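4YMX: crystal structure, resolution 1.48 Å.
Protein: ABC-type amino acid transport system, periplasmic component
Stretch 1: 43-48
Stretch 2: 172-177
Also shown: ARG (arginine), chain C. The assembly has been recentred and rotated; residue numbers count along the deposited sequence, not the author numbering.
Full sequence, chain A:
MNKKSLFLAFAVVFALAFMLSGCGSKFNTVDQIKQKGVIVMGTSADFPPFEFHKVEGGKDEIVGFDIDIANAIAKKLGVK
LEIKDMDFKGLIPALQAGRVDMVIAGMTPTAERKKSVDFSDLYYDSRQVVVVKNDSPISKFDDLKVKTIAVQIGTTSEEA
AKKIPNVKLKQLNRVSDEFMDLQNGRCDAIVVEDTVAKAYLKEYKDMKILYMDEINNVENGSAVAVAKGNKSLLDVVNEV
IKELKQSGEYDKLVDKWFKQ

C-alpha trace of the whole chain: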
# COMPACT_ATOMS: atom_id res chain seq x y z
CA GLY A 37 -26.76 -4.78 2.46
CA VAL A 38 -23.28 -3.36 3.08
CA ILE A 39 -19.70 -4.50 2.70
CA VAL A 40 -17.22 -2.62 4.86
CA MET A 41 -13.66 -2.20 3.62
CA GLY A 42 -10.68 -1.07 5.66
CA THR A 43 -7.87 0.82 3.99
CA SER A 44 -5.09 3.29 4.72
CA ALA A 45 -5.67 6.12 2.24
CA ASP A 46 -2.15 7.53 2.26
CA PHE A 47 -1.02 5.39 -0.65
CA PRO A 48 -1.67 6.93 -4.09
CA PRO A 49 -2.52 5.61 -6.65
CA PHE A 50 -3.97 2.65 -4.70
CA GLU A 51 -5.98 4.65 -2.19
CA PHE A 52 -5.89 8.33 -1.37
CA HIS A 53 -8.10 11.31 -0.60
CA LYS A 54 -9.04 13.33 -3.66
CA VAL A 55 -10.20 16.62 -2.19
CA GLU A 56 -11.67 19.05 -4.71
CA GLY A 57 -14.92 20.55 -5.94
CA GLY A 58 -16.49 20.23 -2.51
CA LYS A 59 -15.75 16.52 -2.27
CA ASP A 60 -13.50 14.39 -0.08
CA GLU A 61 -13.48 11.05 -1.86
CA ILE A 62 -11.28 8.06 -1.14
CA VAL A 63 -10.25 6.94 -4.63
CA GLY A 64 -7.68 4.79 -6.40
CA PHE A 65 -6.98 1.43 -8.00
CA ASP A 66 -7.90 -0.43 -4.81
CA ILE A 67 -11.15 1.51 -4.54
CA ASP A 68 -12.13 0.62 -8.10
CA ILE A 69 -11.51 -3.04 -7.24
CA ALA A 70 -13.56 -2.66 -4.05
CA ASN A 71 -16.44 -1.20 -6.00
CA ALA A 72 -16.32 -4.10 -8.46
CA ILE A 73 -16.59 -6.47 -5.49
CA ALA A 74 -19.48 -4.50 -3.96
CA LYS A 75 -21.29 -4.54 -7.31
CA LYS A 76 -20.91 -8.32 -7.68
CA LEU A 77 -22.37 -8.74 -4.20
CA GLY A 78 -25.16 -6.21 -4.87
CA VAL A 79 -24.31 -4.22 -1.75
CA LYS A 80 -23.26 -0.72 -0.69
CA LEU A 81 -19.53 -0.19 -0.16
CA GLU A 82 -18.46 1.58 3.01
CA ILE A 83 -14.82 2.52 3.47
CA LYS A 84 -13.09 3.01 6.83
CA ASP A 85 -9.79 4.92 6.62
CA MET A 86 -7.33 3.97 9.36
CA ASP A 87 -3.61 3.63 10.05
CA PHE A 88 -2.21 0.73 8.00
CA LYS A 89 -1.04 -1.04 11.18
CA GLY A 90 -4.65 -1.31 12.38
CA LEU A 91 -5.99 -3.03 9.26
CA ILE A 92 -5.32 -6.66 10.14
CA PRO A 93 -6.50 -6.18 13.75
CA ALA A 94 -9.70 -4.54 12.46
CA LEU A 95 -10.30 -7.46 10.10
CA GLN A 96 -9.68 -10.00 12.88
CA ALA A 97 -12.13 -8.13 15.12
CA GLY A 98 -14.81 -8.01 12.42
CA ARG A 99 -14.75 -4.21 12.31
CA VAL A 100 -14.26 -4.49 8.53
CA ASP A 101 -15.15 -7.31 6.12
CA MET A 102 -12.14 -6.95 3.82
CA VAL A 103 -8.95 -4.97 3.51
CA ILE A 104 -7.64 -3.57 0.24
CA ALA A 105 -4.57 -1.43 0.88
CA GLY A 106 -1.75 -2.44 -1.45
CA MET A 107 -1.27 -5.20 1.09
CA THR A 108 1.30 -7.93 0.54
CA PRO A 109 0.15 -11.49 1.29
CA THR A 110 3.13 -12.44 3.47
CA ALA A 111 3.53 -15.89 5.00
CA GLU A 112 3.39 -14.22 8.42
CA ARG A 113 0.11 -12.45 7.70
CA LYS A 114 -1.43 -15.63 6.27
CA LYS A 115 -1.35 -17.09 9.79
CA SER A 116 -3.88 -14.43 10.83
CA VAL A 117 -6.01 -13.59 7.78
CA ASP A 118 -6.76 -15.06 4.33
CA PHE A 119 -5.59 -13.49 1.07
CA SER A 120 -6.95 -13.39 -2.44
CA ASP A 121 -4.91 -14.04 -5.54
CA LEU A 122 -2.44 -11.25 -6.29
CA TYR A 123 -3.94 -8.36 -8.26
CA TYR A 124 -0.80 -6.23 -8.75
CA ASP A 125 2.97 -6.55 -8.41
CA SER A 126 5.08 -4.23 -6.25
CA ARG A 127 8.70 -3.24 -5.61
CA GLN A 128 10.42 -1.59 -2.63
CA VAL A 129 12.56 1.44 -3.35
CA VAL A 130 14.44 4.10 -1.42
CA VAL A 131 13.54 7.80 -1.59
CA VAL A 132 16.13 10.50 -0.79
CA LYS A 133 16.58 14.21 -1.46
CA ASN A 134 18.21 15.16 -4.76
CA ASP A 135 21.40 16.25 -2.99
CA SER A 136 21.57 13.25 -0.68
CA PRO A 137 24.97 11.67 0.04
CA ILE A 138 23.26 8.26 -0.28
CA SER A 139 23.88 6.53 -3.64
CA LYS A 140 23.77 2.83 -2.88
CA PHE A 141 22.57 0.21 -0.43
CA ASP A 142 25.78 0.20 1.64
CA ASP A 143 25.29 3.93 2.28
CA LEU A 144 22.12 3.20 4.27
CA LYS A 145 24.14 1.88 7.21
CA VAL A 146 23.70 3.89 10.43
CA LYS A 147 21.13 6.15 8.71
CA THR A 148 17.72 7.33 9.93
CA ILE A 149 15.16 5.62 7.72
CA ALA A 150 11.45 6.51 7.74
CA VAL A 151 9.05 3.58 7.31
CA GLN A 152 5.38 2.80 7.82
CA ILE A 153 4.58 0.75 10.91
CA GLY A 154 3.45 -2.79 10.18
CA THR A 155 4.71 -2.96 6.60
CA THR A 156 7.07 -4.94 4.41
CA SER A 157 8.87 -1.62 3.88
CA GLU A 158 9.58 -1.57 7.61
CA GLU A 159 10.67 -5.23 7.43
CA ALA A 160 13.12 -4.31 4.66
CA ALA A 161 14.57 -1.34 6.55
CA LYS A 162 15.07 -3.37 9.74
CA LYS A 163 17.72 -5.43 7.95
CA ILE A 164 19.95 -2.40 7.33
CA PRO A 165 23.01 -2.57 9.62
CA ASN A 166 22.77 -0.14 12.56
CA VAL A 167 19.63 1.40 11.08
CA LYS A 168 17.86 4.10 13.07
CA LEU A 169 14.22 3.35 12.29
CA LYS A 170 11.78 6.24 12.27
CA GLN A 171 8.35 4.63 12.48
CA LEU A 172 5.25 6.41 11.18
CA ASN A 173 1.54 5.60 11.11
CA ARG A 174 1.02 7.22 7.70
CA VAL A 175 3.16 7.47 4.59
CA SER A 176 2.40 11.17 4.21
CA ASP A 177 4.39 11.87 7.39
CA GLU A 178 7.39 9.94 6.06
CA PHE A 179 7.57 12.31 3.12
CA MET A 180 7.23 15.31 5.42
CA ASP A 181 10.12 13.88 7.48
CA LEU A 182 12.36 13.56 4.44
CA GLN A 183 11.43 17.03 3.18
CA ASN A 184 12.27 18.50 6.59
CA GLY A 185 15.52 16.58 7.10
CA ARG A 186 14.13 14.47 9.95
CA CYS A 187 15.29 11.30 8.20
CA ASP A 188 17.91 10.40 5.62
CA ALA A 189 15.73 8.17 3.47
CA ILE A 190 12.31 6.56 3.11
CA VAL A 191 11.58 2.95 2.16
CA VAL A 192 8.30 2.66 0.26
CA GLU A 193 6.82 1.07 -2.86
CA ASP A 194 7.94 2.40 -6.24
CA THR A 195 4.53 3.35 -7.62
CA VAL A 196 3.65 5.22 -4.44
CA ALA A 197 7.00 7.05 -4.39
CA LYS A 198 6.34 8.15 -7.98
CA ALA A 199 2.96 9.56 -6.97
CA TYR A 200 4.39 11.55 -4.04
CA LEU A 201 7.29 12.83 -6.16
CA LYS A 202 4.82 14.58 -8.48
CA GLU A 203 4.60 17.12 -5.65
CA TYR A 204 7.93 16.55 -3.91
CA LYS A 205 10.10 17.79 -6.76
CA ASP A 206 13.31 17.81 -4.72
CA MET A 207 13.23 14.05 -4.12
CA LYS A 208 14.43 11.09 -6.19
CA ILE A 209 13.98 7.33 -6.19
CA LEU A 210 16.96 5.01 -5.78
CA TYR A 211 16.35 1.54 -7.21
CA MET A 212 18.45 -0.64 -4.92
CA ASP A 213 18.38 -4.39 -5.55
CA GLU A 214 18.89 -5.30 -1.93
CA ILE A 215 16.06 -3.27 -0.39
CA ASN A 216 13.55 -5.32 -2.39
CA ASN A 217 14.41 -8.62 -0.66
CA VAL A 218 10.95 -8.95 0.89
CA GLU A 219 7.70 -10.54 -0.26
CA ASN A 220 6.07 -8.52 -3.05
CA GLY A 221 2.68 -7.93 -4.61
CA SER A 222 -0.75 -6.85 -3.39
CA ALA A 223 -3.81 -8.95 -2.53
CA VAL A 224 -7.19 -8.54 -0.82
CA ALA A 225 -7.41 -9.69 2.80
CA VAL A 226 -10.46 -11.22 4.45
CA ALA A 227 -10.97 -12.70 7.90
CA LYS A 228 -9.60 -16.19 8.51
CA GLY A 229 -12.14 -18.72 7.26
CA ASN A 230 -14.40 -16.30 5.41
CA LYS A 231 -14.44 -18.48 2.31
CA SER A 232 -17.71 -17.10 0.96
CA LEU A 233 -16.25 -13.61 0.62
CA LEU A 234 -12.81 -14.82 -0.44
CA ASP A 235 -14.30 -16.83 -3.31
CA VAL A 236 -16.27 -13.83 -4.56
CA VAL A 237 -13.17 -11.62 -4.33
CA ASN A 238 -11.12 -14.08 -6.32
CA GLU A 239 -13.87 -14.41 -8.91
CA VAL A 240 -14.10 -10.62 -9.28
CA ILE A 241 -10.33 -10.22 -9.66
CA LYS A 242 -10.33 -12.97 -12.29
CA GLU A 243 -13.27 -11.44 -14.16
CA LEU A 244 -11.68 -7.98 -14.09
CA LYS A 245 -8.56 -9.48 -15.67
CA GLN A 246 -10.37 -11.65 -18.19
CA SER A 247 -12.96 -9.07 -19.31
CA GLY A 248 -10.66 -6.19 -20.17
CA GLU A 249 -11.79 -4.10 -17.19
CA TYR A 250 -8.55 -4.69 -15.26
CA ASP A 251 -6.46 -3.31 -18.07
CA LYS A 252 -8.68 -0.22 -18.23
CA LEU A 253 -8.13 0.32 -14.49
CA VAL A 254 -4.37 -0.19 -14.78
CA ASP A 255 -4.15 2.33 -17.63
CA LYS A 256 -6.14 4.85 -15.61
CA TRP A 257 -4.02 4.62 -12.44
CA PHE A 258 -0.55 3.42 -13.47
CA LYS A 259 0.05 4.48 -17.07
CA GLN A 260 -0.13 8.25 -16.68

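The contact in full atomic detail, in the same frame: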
# COMPACT_ATOMS: atom_id res chain seq x y z
N THR A 43 -9.06 0.46 4.74
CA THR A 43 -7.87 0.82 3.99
C THR A 43 -7.09 1.90 4.71
O THR A 43 -7.57 2.45 5.70
CB THR A 43 -8.19 1.25 2.54
OG1 THR A 43 -6.97 1.26 1.79
CG2 THR A 43 -8.84 2.64 2.47
N SER A 44 -5.88 2.17 4.23
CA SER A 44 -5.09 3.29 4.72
C SER A 44 -4.87 4.20 3.52
O SER A 44 -4.06 3.89 2.65
CB SER A 44 -3.75 2.80 5.27
OG SER A 44 -2.96 3.88 5.75
N ALA A 45 -5.62 5.29 3.45
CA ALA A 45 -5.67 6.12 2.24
C ALA A 45 -4.58 7.19 2.20
O ALA A 45 -4.85 8.40 2.03
CB ALA A 45 -7.07 6.73 2.05
N ASP A 46 -3.35 6.72 2.32
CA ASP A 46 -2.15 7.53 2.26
C ASP A 46 -1.22 6.98 1.18
O ASP A 46 -0.01 7.19 1.23
CB ASP A 46 -1.43 7.45 3.61
CG ASP A 46 -1.06 6.02 4.01
OD1 ASP A 46 -1.54 5.04 3.39
OD2 ASP A 46 -0.29 5.87 4.98
N PHE A 47 -1.79 6.29 0.20
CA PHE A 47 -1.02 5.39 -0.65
C PHE A 47 -1.45 5.53 -2.11
O PHE A 47 -1.88 4.55 -2.73
CB PHE A 47 -1.27 3.95 -0.16
CG PHE A 47 -0.09 3.01 -0.32
CD1 PHE A 47 -0.22 1.85 -1.08
CD2 PHE A 47 1.12 3.25 0.31
CE1 PHE A 47 0.83 0.94 -1.19
CE2 PHE A 47 2.17 2.36 0.20
CZ PHE A 47 2.04 1.21 -0.57
N PRO A 48 -1.33 6.75 -2.67
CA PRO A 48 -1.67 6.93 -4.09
C PRO A 48 -0.70 6.13 -4.96
O PRO A 48 0.48 6.07 -4.64
CB PRO A 48 -1.44 8.44 -4.30
CG PRO A 48 -0.41 8.80 -3.25
CD PRO A 48 -0.79 7.98 -2.07
N LEU A 172 6.41 5.53 11.36
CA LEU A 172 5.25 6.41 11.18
C LEU A 172 3.96 5.63 10.94
O LEU A 172 3.97 4.57 10.30
CB LEU A 172 5.49 7.35 9.98
CG LEU A 172 6.45 8.53 10.13
CD1 LEU A 172 6.05 9.43 11.30
CD2 LEU A 172 7.91 8.08 10.26
N ASN A 173 2.85 6.17 11.42
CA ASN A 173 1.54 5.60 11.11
C ASN A 173 1.19 5.71 9.64
O ASN A 173 0.67 4.77 9.05
CB ASN A 173 0.45 6.28 11.94
CG ASN A 173 0.54 5.93 13.40
OD1 ASN A 173 1.05 4.87 13.77
ND2 ASN A 173 0.04 6.83 14.25
N ARG A 174 1.46 6.88 9.06
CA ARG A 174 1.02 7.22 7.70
C ARG A 174 2.18 7.64 6.82
O ARG A 174 3.10 8.34 7.24
CB ARG A 174 -0.02 8.34 7.75
CG ARG A 174 -1.25 8.01 8.58
CD ARG A 174 -2.20 7.11 7.80
NE ARG A 174 -3.08 7.89 6.93
CZ ARG A 174 -4.26 7.48 6.48
NH1 ARG A 174 -4.72 6.28 6.80
NH2 ARG A 174 -4.99 8.27 5.71
N VAL A 175 2.11 7.20 5.56
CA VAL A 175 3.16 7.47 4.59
C VAL A 175 3.37 8.96 4.37
O VAL A 175 4.50 9.41 4.14
CB VAL A 175 2.85 6.76 3.26
CG1 VAL A 175 3.86 7.13 2.19
CG2 VAL A 175 2.82 5.25 3.47
N SER A 176 2.29 9.74 4.44
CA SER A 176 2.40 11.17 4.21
C SER A 176 3.38 11.83 5.19
O SER A 176 4.10 12.76 4.82
CB SER A 176 1.02 11.83 4.31
OG SER A 176 0.39 11.48 5.53
N ASP A 177 3.46 11.33 6.41
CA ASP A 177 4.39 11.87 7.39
C ASP A 177 5.84 11.49 7.12
O ASP A 177 6.76 12.23 7.47
CB ASP A 177 3.96 11.49 8.81
CG ASP A 177 2.70 12.18 9.21
OD1 ASP A 177 2.67 13.43 9.18
OD2 ASP A 177 1.70 11.49 9.51
N ARG C . 2.85 -3.41 0.54
CA ARG C . 3.32 -3.03 1.89
C ARG C . 2.77 -3.98 2.94
O ARG C . 1.93 -4.82 2.64
CB ARG C . 2.89 -1.59 2.22
CG ARG C . 1.40 -1.34 2.07
CD ARG C . 1.00 -0.00 2.67
NE ARG C . -0.34 0.38 2.24
CZ ARG C . -0.96 1.50 2.60
NH1 ARG C . -0.36 2.37 3.40
NH2 ARG C . -2.17 1.74 2.15
OXT ARG C . 3.16 -3.92 4.10

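A recurring principle in binding proteins is that an acidic side chain which grips a charged ligand is itself held in place by the protein around it. The contact between residues 43-48 and 172-177 of this periplasmic amino acid transport component is a compact example: residues that touch are at least 127 apart in sequence, and the two stretches meet around one carboxylate, D46, and bury 283 Å² between them.

Stretch 2 enters the contact gradually. L172 stays out of reach, and N173 contributes little: its side chain leads away from stretch 1, and its nearest approach is by the backbone, N173 O lying 4.3 Å from D46 OD2.

R174 is the first substantial partner. Its CA-to-CB bond points sideways, but three successive m rotamers fold the long chain back so that its end comes nearer to stretch 1. The guanidinium lies with one face over D46 CB, while NH1 of R174 approaches OG of S44 to 3.2 Å and the backbone N of A45 to 3.6 Å. Arginine suits this position because its long flexible chain carries the positive charge back beside the D46 carboxylate, with R174 CD 3.6 Å from D46 OD2. The salt bridge between D46 OD2 and R174 NE is long, at 4.0 Å, and the oxygen lies well out of the guanidinium plane, so charge alone acts, with no N-H directed at it.

The decisive bond comes at V175. Its backbone N donates to D46 OD2 at 2.8 Å, with a nearly straight N-H...O angle of 170°. D46 can reach it because its CA-to-CB bond points toward stretch 2 and chi1 is p; the two CA atoms are 5.8 Å apart, the closest backbone register of the contact. The valine side chain, chi1 t, also points toward stretch 1. Its CG2 packs 4.1 Å from CD2 of F47, at the edge of the ring, where a compact branched apolar group fits the buried setting.

S176 remains at the periphery, and D177 makes no contact across the interface. Within stretch 2, however, D177 N bonds to R174 O at 3.1 Å, tying the turn together as the chain enters its helix.

The other carboxylate oxygen faces the ligand. While OD2 engages V175, D46 OD1 accepts a hydrogen bond from NH1 of the bound arginine at 2.9 Å, and S44 O accepts one from the ligand's NH2 at 2.9 Å. F47 also lies against the ligand, whose CZ is over one face of its ring.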